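Local coordinates for secreted protein (PDB 5LXZ) that probably acts as a copper-radical oxidase of the galactose oxidase-like AA5 family, with one of its two copper sites at a Kelch beta-propeller, at residues A[261-265]-A[295-301]; A[350-356]-A[406-412]; A[380-385]-A[397-403]. The protein carries 1 engineered substitution. All blocks are in the same frame, centred on the assembly; numbering follows the deposited sequence.

Contact 1 of 3, residues A[261-265]-A[295-301]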
loop_
_atom_site.group_PDB
_atom_site.type_symbol
_atom_site.label_atom_id
_atom_site.label_comp_id
_atom_site.label_asym_id
_atom_site.label_seq_id
_atom_site.Cartn_x
_atom_site.Cartn_y
_atom_site.Cartn_z
ATOM N N SER A 261 8.460 3.348 10.316
ATOM C CA SER A 261 7.026 3.640 10.166
ATOM C C SER A 261 6.851 5.120 9.847
ATOM O O SER A 261 7.376 5.976 10.564
ATOM C CB SER A 261 6.302 3.264 11.403
ATOM O OG SER A 261 4.943 3.563 11.225
ATOM N N VAL A 262 6.169 5.378 8.730
ATOM C CA VAL A 262 6.011 6.699 8.160
ATOM C C VAL A 262 4.560 7.007 7.907
ATOM O O VAL A 262 3.815 6.205 7.319
ATOM C CB VAL A 262 6.791 6.809 6.842
ATOM C CG1 VAL A 262 6.721 8.177 6.224
ATOM C CG2 VAL A 262 8.250 6.465 7.114
ATOM N N SER A 263 4.204 8.229 8.282
ATOM C CA SER A 263 2.914 8.821 7.929
ATOM C C SER A 263 1.753 8.139 8.625
ATOM O O SER A 263 1.913 7.540 9.682
ATOM C CB SER A 263 2.755 8.933 6.402
ATOM O OG SER A 263 1.666 9.839 6.093
ATOM N N GLY A 264 0.563 8.302 8.075
ATOM C CA GLY A 264 -0.673 7.861 8.655
ATOM C C GLY A 264 -1.509 9.015 9.206
ATOM O O GLY A 264 -1.047 10.143 9.294
ATOM N N LEU A 265 -2.757 8.725 9.462
ATOM C CA LEU A 265 -3.660 9.656 10.126
ATOM C C LEU A 265 -3.642 9.365 11.601
ATOM O O LEU A 265 -3.735 8.219 12.031
ATOM C CB LEU A 265 -5.070 9.519 9.570
ATOM C CG LEU A 265 -5.203 9.709 8.062
ATOM C CD1 LEU A 265 -6.665 9.492 7.674
ATOM C CD2 LEU A 265 -4.757 11.092 7.678
ATOM N N PHE A 295 5.136 12.829 4.672
ATOM C CA PHE A 295 4.625 12.244 3.443
ATOM C C PHE A 295 3.120 12.020 3.559
ATOM O O PHE A 295 2.613 11.875 4.664
ATOM C CB PHE A 295 5.260 10.855 3.186
ATOM C CG PHE A 295 6.740 10.864 2.963
ATOM C CD1 PHE A 295 7.617 10.736 4.027
ATOM C CD2 PHE A 295 7.253 11.000 1.679
ATOM C CE1 PHE A 295 8.971 10.756 3.819
ATOM C CE2 PHE A 295 8.638 11.018 1.464
ATOM C CZ PHE A 295 9.489 10.848 2.549
ATOM N N PRO A 296 2.450 11.876 2.420
ATOM C CA PRO A 296 1.091 11.370 2.440
ATOM C C PRO A 296 1.036 9.940 2.938
ATOM O O PRO A 296 2.094 9.359 3.151
ATOM C CB PRO A 296 0.661 11.412 0.968
ATOM C CG PRO A 296 1.929 11.484 0.209
ATOM C CD PRO A 296 2.942 12.144 1.058
ATOM N N THR A 297 -0.146 9.376 3.048
ATOM C CA THR A 297 -0.302 8.015 3.576
ATOM C C THR A 297 0.125 6.969 2.576
ATOM O O THR A 297 0.225 7.217 1.381
ATOM C CB THR A 297 -1.753 7.747 3.996
ATOM O OG1 THR A 297 -2.595 7.755 2.836
ATOM C CG2 THR A 297 -2.199 8.726 5.040
ATOM N N TYR A 298 0.425 5.777 3.079
ATOM C CA TYR A 298 0.997 4.681 2.313
ATOM C C TYR A 298 2.017 5.165 1.281
ATOM O O TYR A 298 1.951 4.773 0.087
ATOM C CB TYR A 298 -0.075 3.780 1.676
ATOM C CG TYR A 298 -0.865 2.942 2.643
ATOM C CD1 TYR A 298 -0.236 2.158 3.585
ATOM C CD2 TYR A 298 -2.261 2.892 2.597
ATOM C CE1 TYR A 298 -0.953 1.373 4.456
ATOM C CE2 TYR A 298 -2.990 2.128 3.475
ATOM C CZ TYR A 298 -2.349 1.338 4.385
ATOM O OH TYR A 298 -3.129 0.567 5.229
ATOM N N PRO A 299 3.009 5.948 1.698
ATOM C CA PRO A 299 4.045 6.327 0.741
ATOM C C PRO A 299 4.812 5.116 0.289
ATOM O O PRO A 299 5.175 4.271 1.077
ATOM C CB PRO A 299 4.939 7.295 1.504
ATOM C CG PRO A 299 4.751 6.837 2.942
ATOM C CD PRO A 299 3.335 6.381 3.076
ATOM N N ALA A 300 5.068 4.992 -1.006
ATOM C CA ALA A 300 5.816 3.857 -1.517
ATOM C C ALA A 300 7.304 4.061 -1.302
ATOM O O ALA A 300 7.942 4.773 -2.069
ATOM C CB ALA A 300 5.500 3.651 -2.984
ATOM N N LEU A 301 7.833 3.443 -0.245
ATOM C CA LEU A 301 9.193 3.679 0.238
ATOM C C LEU A 301 9.987 2.374 0.160
ATOM O O LEU A 301 9.665 1.421 0.865
ATOM C CB LEU A 301 9.170 4.150 1.681
ATOM C CG LEU A 301 8.410 5.444 1.944
ATOM C CD1 LEU A 301 8.380 5.736 3.445
ATOM C CD2 LEU A 301 9.036 6.624 1.222
#

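Contact 2 of 3, residues A[350-356]-A[406-412]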
loop_
_atom_site.group_PDB
_atom_site.type_symbol
_atom_site.label_atom_id
_atom_site.label_comp_id
_atom_site.label_asym_id
_atom_site.label_seq_id
_atom_site.Cartn_x
_atom_site.Cartn_y
_atom_site.Cartn_z
ATOM N N GLU A 350 -1.532 9.422 -6.651
ATOM C CA GLU A 350 -2.352 8.719 -5.678
ATOM C C GLU A 350 -2.930 7.472 -6.294
ATOM O O GLU A 350 -3.447 7.498 -7.416
ATOM C CB GLU A 350 -3.496 9.610 -5.184
ATOM C CG GLU A 350 -2.993 10.741 -4.273
ATOM C CD GLU A 350 -4.081 11.491 -3.508
ATOM O OE1 GLU A 350 -5.258 11.036 -3.483
ATOM O OE2 GLU A 350 -3.737 12.543 -2.900
ATOM N N THR A 351 -2.867 6.346 -5.583
ATOM C CA THR A 351 -3.439 5.072 -6.047
ATOM C C THR A 351 -2.656 4.435 -7.208
ATOM O O THR A 351 -3.155 3.509 -7.846
ATOM C CB THR A 351 -4.970 5.133 -6.296
ATOM O OG1 THR A 351 -5.286 5.720 -7.583
ATOM C CG2 THR A 351 -5.661 5.876 -5.201
ATOM N N ALA A 352 -1.449 4.909 -7.491
ATOM C CA ALA A 352 -0.542 4.262 -8.405
ATOM C C ALA A 352 0.147 3.082 -7.731
ATOM O O ALA A 352 0.295 3.076 -6.501
ATOM C CB ALA A 352 0.501 5.246 -8.860
ATOM N N ASN A 353 0.590 2.112 -8.505
ATOM C CA ASN A 353 1.395 1.042 -7.970
ATOM C C ASN A 353 2.852 1.351 -8.241
ATOM O O ASN A 353 3.194 2.133 -9.153
ATOM C CB ASN A 353 0.922 -0.320 -8.509
ATOM C CG ASN A 353 1.118 -1.431 -7.513
ATOM O OD1 ASN A 353 2.178 -1.480 -6.855
ATOM N ND2 ASN A 353 0.149 -2.276 -7.328
ATOM N N THR A 354 3.741 0.702 -7.484
ATOM C CA THR A 354 5.172 0.842 -7.625
ATOM C C THR A 354 5.781 -0.539 -7.515
ATOM O O THR A 354 5.424 -1.277 -6.585
ATOM C CB THR A 354 5.784 1.678 -6.502
ATOM O OG1 THR A 354 5.075 2.915 -6.365
ATOM C CG2 THR A 354 7.239 1.949 -6.771
ATOM N N VAL A 355 6.722 -0.836 -8.398
ATOM C CA VAL A 355 7.456 -2.107 -8.377
ATOM C C VAL A 355 8.918 -1.843 -8.562
ATOM O O VAL A 355 9.299 -1.066 -9.455
ATOM C CB VAL A 355 6.957 -3.043 -9.521
ATOM C CG1 VAL A 355 7.726 -4.327 -9.555
ATOM C CG2 VAL A 355 5.492 -3.383 -9.325
ATOM N N LEU A 356 9.727 -2.527 -7.752
ATOM C CA LEU A 356 11.167 -2.643 -7.987
ATOM C C LEU A 356 11.312 -3.748 -9.028
ATOM O O LEU A 356 11.010 -4.904 -8.730
ATOM C CB LEU A 356 11.905 -2.938 -6.699
ATOM C CG LEU A 356 13.388 -3.257 -6.810
ATOM C CD1 LEU A 356 14.156 -2.258 -7.637
ATOM C CD2 LEU A 356 13.951 -3.331 -5.413
ATOM N N ARG A 406 -6.502 3.839 -12.091
ATOM C CA ARG A 406 -6.241 3.827 -10.654
ATOM C C ARG A 406 -6.146 2.390 -10.149
ATOM O O ARG A 406 -6.816 1.491 -10.647
ATOM C CB ARG A 406 -7.370 4.486 -9.872
ATOM C CG ARG A 406 -7.526 5.976 -10.022
ATOM C CD ARG A 406 -8.698 6.405 -9.219
ATOM N NE ARG A 406 -8.853 7.843 -9.127
ATOM C CZ ARG A 406 -8.251 8.630 -8.227
ATOM N NH1 ARG A 406 -7.327 8.149 -7.381
ATOM N NH2 ARG A 406 -8.542 9.912 -8.163
ATOM N N TYR A 407 -5.379 2.185 -9.072
ATOM C CA TYR A 407 -5.375 0.917 -8.349
ATOM C C TYR A 407 -4.851 -0.312 -9.114
ATOM O O TYR A 407 -5.257 -1.412 -8.788
ATOM C CB TYR A 407 -6.742 0.539 -7.749
ATOM C CG TYR A 407 -7.583 1.672 -7.259
ATOM C CD1 TYR A 407 -7.332 2.311 -6.039
ATOM C CD2 TYR A 407 -8.690 2.059 -7.973
ATOM C CE1 TYR A 407 -8.136 3.348 -5.590
ATOM C CE2 TYR A 407 -9.474 3.102 -7.511
ATOM C CZ TYR A 407 -9.220 3.703 -6.299
ATOM O OH TYR A 407 -10.057 4.739 -5.862
ATOM N N PRO A 408 -3.992 -0.168 -10.129
ATOM C CA PRO A 408 -3.574 -1.410 -10.800
ATOM C C PRO A 408 -2.846 -2.311 -9.839
ATOM O O PRO A 408 -2.033 -1.839 -8.995
ATOM C CB PRO A 408 -2.600 -0.924 -11.886
ATOM C CG PRO A 408 -2.053 0.344 -11.300
ATOM C CD PRO A 408 -3.193 0.986 -10.544
ATOM N N GLN A 409 -3.162 -3.608 -9.919
ATOM C CA GLN A 409 -2.371 -4.628 -9.209
ATOM C C GLN A 409 -1.096 -4.880 -9.990
ATOM O O GLN A 409 -1.092 -4.806 -11.223
ATOM C CB GLN A 409 -3.168 -5.909 -9.060
ATOM C CG GLN A 409 -4.391 -5.806 -8.159
ATOM C CD GLN A 409 -5.693 -5.486 -8.892
ATOM O OE1 GLN A 409 -6.200 -6.320 -9.650
ATOM N NE2 GLN A 409 -6.241 -4.304 -8.684
ATOM N N ALA A 410 0.020 -5.167 -9.310
ATOM C CA ALA A 410 1.290 -5.378 -9.943
ATOM C C ALA A 410 2.138 -6.326 -9.154
ATOM O O ALA A 410 2.465 -6.032 -7.995
ATOM C CB ALA A 410 2.007 -4.085 -10.230
ATOM N N SER A 411 2.430 -7.491 -9.722
ATOM C CA SER A 411 3.163 -8.544 -9.027
ATOM C C SER A 411 4.314 -9.021 -9.891
ATOM O O SER A 411 4.119 -9.320 -11.070
ATOM C CB SER A 411 2.237 -9.730 -8.736
ATOM O OG SER A 411 1.463 -9.521 -7.536
ATOM N N ILE A 412 5.504 -9.102 -9.320
ATOM C CA ILE A 412 6.673 -9.663 -9.989
ATOM C C ILE A 412 6.510 -11.173 -10.129
ATOM O O ILE A 412 6.076 -11.851 -9.191
ATOM C CB ILE A 412 7.931 -9.389 -9.172
ATOM C CG1 ILE A 412 8.171 -7.871 -9.032
ATOM C CG2 ILE A 412 9.133 -10.067 -9.789
ATOM C CD1 ILE A 412 9.236 -7.579 -7.994
HETATM O O HOH W 1 -7.049 9.538 -4.915
HETATM O O HOH W 2 2.469 -4.092 -5.926
#

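Contact 3 of 3, residues A[380-385]-A[397-403]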
loop_
_atom_site.group_PDB
_atom_site.type_symbol
_atom_site.label_atom_id
_atom_site.label_comp_id
_atom_site.label_asym_id
_atom_site.label_seq_id
_atom_site.Cartn_x
_atom_site.Cartn_y
_atom_site.Cartn_z
ATOM N N SER A 380 -4.222 8.053 -14.845
ATOM C CA SER A 380 -3.045 7.950 -15.686
ATOM C C SER A 380 -2.960 6.601 -16.391
ATOM O O SER A 380 -3.163 5.560 -15.765
ATOM C CB SER A 380 -1.779 8.093 -14.840
ATOM O OG SER A 380 -0.625 8.003 -15.629
ATOM N N GLU A 381 -2.659 6.605 -17.676
ATOM C CA GLU A 381 -2.352 5.397 -18.386
ATOM C C GLU A 381 -0.847 5.109 -18.457
ATOM O O GLU A 381 -0.423 4.148 -19.100
ATOM C CB GLU A 381 -2.969 5.424 -19.802
ATOM C CG GLU A 381 -2.301 6.417 -20.713
ATOM C CD GLU A 381 -3.034 6.544 -22.046
ATOM O OE1 GLU A 381 -4.284 6.523 -22.078
ATOM O OE2 GLU A 381 -2.301 6.637 -23.028
ATOM N N LYS A 382 -0.016 5.914 -17.802
ATOM C CA LYS A 382 1.413 5.802 -17.961
ATOM C C LYS A 382 2.084 4.875 -16.981
ATOM O O LYS A 382 1.634 4.706 -15.816
ATOM C CB LYS A 382 2.077 7.177 -17.918
ATOM C CG LYS A 382 1.651 7.977 -19.149
ATOM C CD LYS A 382 2.335 9.317 -19.267
ATOM C CE LYS A 382 2.101 9.873 -20.687
ATOM N NZ LYS A 382 3.091 10.930 -20.960
ATOM N N THR A 383 3.189 4.326 -17.455
ATOM C CA THR A 383 4.233 3.817 -16.596
ATOM C C THR A 383 5.402 4.749 -16.631
ATOM O O THR A 383 5.699 5.370 -17.661
ATOM C CB THR A 383 4.688 2.377 -16.909
ATOM O OG1 THR A 383 5.305 2.319 -18.175
ATOM C CG2 THR A 383 3.517 1.445 -16.845
ATOM N N ARG A 384 6.088 4.868 -15.501
ATOM C CA ARG A 384 7.245 5.761 -15.392
ATOM C C ARG A 384 8.342 4.965 -14.722
ATOM O O ARG A 384 8.093 4.397 -13.670
ATOM C CB ARG A 384 6.910 7.033 -14.642
ATOM C CG ARG A 384 5.663 7.770 -15.131
ATOM C CD ARG A 384 4.354 7.160 -14.639
ATOM N NE ARG A 384 3.432 8.147 -14.089
ATOM C CZ ARG A 384 2.342 7.816 -13.425
ATOM N NH1 ARG A 384 1.971 6.548 -13.352
ATOM N NH2 ARG A 384 1.613 8.746 -12.806
ATOM N N ILE A 385 9.544 4.970 -15.279
ATOM C CA ILE A 385 10.613 4.112 -14.814
ATOM C C ILE A 385 11.796 4.967 -14.431
ATOM O O ILE A 385 12.210 5.817 -15.236
ATOM C CB ILE A 385 11.027 3.126 -15.893
ATOM C CG1 ILE A 385 9.846 2.252 -16.301
ATOM C CG2 ILE A 385 12.181 2.293 -15.387
ATOM C CD1 ILE A 385 10.076 1.361 -17.501
ATOM N N ASP A 397 9.171 7.781 -19.328
ATOM C CA ASP A 397 7.970 6.992 -19.549
ATOM C C ASP A 397 8.336 5.603 -20.054
ATOM O O ASP A 397 9.252 5.437 -20.882
ATOM C CB ASP A 397 7.022 7.642 -20.578
ATOM C CG ASP A 397 6.364 8.890 -20.076
ATOM O OD1 ASP A 397 6.572 9.262 -18.903
ATOM O OD2 ASP A 397 5.592 9.532 -20.856
ATOM N N GLY A 398 7.615 4.610 -19.540
ATOM C CA GLY A 398 7.637 3.253 -20.086
ATOM C C GLY A 398 6.434 3.063 -20.995
ATOM O O GLY A 398 5.787 4.025 -21.446
ATOM N N PRO A 399 6.096 1.808 -21.281
ATOM C CA PRO A 399 4.928 1.562 -22.105
ATOM C C PRO A 399 3.645 1.975 -21.420
ATOM O O PRO A 399 3.512 1.872 -20.177
ATOM C CB PRO A 399 4.966 0.030 -22.318
ATOM C CG PRO A 399 5.642 -0.473 -21.099
ATOM C CD PRO A 399 6.668 0.553 -20.735
ATOM N N SER A 400 2.671 2.394 -22.209
ATOM C CA SER A 400 1.396 2.793 -21.665
ATOM C C SER A 400 0.343 1.706 -21.629
ATOM O O SER A 400 0.365 0.783 -22.448
ATOM C CB SER A 400 0.832 3.980 -22.426
ATOM O OG SER A 400 1.683 5.089 -22.241
ATOM N N LEU A 401 -0.581 1.852 -20.693
ATOM C CA LEU A 401 -1.819 1.113 -20.654
ATOM C C LEU A 401 -2.761 1.707 -21.697
ATOM O O LEU A 401 -2.481 2.781 -22.263
ATOM C CB LEU A 401 -2.439 1.231 -19.272
ATOM C CG LEU A 401 -1.550 0.759 -18.124
ATOM C CD1 LEU A 401 -2.083 1.243 -16.788
ATOM C CD2 LEU A 401 -1.411 -0.747 -18.129
ATOM N N GLU A 402 -3.870 1.045 -21.940
ATOM C CA GLU A 402 -4.875 1.565 -22.879
ATOM C C GLU A 402 -5.675 2.707 -22.262
ATOM O O GLU A 402 -5.995 3.658 -22.962
ATOM C CB GLU A 402 -5.808 0.459 -23.409
ATOM C CG GLU A 402 -6.893 0.967 -24.366
ATOM C CD GLU A 402 -8.013 -0.005 -24.670
ATOM O OE1 GLU A 402 -8.109 -1.067 -24.053
ATOM O OE2 GLU A 402 -8.830 0.322 -25.587
ATOM N N LYS A 403 -6.001 2.628 -20.979
ATOM C CA LYS A 403 -6.898 3.552 -20.318
ATOM C C LYS A 403 -6.222 4.042 -19.060
ATOM O O LYS A 403 -5.404 3.342 -18.512
ATOM C CB LYS A 403 -8.173 2.810 -19.902
ATOM C CG LYS A 403 -8.974 2.324 -21.103
ATOM C CD LYS A 403 -10.098 1.430 -20.658
ATOM C CE LYS A 403 -10.809 0.884 -21.885
ATOM N NZ LYS A 403 -12.028 0.147 -21.512
HETATM O O HOH W 3 0.292 7.407 -22.887
HETATM O O HOH W 4 -2.340 4.128 -24.616
HETATM O O HOH W 5 3.697 5.328 -20.311
#

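Contact 1 of 3, residues A[261-265]-A[295-301]
V262, S263 and T297 give up the most surface in this contact. V262 points its side chain at the loop 295-301. Its CG1 lies 3.5 Å from F295 CD1 and 4.1 Å from P299 CG, and its CG2 lies 3.7 Å from L301 CD1. The three residues form an apolar pocket round the valine. S263 supplies the polar link. Its OG donates a hydrogen bond to F295 O at 2.7 Å, so a side chain holds the main chain of the opposing loop. T297 is met by backbone: its CG2 is 4.0 Å from G264 CA, at the pair whose CA atoms are nearest across the two segments, 5.1 Å apart. Its OG1 turns to another partner, G317 O. This is buried blade-to-blade packing in the Kelch beta-propeller. Strand 259-262 is the second strand of one blade, whose first strand hydrogen-bonds V262 at T250. The loop 295-301 leads into strand 301-303 of the next blade, where Y311 of strand 309-311 covers F295, P296, P299 and L301.

Contact 2 of 3, residues A[350-356]-A[406-412]
The two segments run side by side in the same direction. Strands 353-356 and 409-412 lie 7.3 Å apart at closest approach, with only 9° between their N-to-C directions. Their loops come closer, with 5.1 Å between T351 CA and Y407 CA. There Y407 N donates a hydrogen bond of 2.9 Å to T351 O. Between the strands, side chains take over. N353 ND2 donates to P408 O at 2.8 Å, nearly straight. N353 OD1 receives T354 N within its own segment at 2.8 Å. A water 2.8 Å from both N353 OD1 and A410 O links the two strands. These are the first strands of two successive four-stranded propeller blades, so the contact joins neighbouring sheets without merging them. Further along, V355 CG2 meets A410 CB at 3.7 Å and V355 CG1 meets I412 CG1 at 3.6 Å. At the loop end, R406 NH1 donates to T351 OG1 at 3.2 Å and, through a water, reaches E350 OE1. R406 NH2 binds G372 O and S376 O, while E350 OE2 forms a salt bridge with R325. The methyl of T351 approaches the Y407 ring, with CG2 3.6 Å from CE1.

Contact 3 of 3, residues A[380-385]-A[397-403]
This contact lies within one four-stranded blade of the beta-propeller, between strand 383-387 and the chain that leaves the blade's last strand, 395-397. D397 forms an antiparallel non-hydrogen-bonded pair with R384, their CA atoms 4.4 Å apart. D397 OD2 makes a salt bridge of 2.9 Å with K382 NZ, while OD1 accepts from S344. G398 N donates to T383 O at 2.8 Å. A side chain at G398 would not fit: an ideal CB would clash with T383 OG1 and I385 CD1. The carbonyl of P399 turns to T383, whose OG1 donates to P399 O at 2.7 Å. The P399 ring packs on F448 and Y441 of the following blade. S400 is exposed and meets segment 380-385 through water: one water joins S400 OG to E381 OE2, and another joins it to T383 N and G398 O. L401 brings back the main-chain pairing, with L401 N donating to E381 O at 2.8 Å. Its side chain lies on F448 and R439, so the departing chain is wedged between two blades. E402 turns its carboxylate to Q437. At K403 the carbonyl O lies 3.5 Å from the side-chain atom E381 CB. The turn before the strand is an ST turn, in which S380 OG accepts from K382 N at 3.1 Å.

All three contacts belong to the propeller. Contacts 1 and 2 each join two successive blades, and contact 3 closes the outer edge of one blade. Contacts 1 and 2 have centres about 16 Å apart and touch, with A300 CB 3.5 Å from T354 OG1. Contact 3 is nested in the chain loop that contact 2 closes, and their centres are about 11 Å apart. Contacts 1 and 3 do not touch. Contacts 1 and 2 approach copper: the T297 side chain is about 8 Å from a bound copper ion and that of Y407 about 9 Å. Y298 stacks on Y248 and meets H548, two ligands of the Y248, Y460, H461 and H548 copper site.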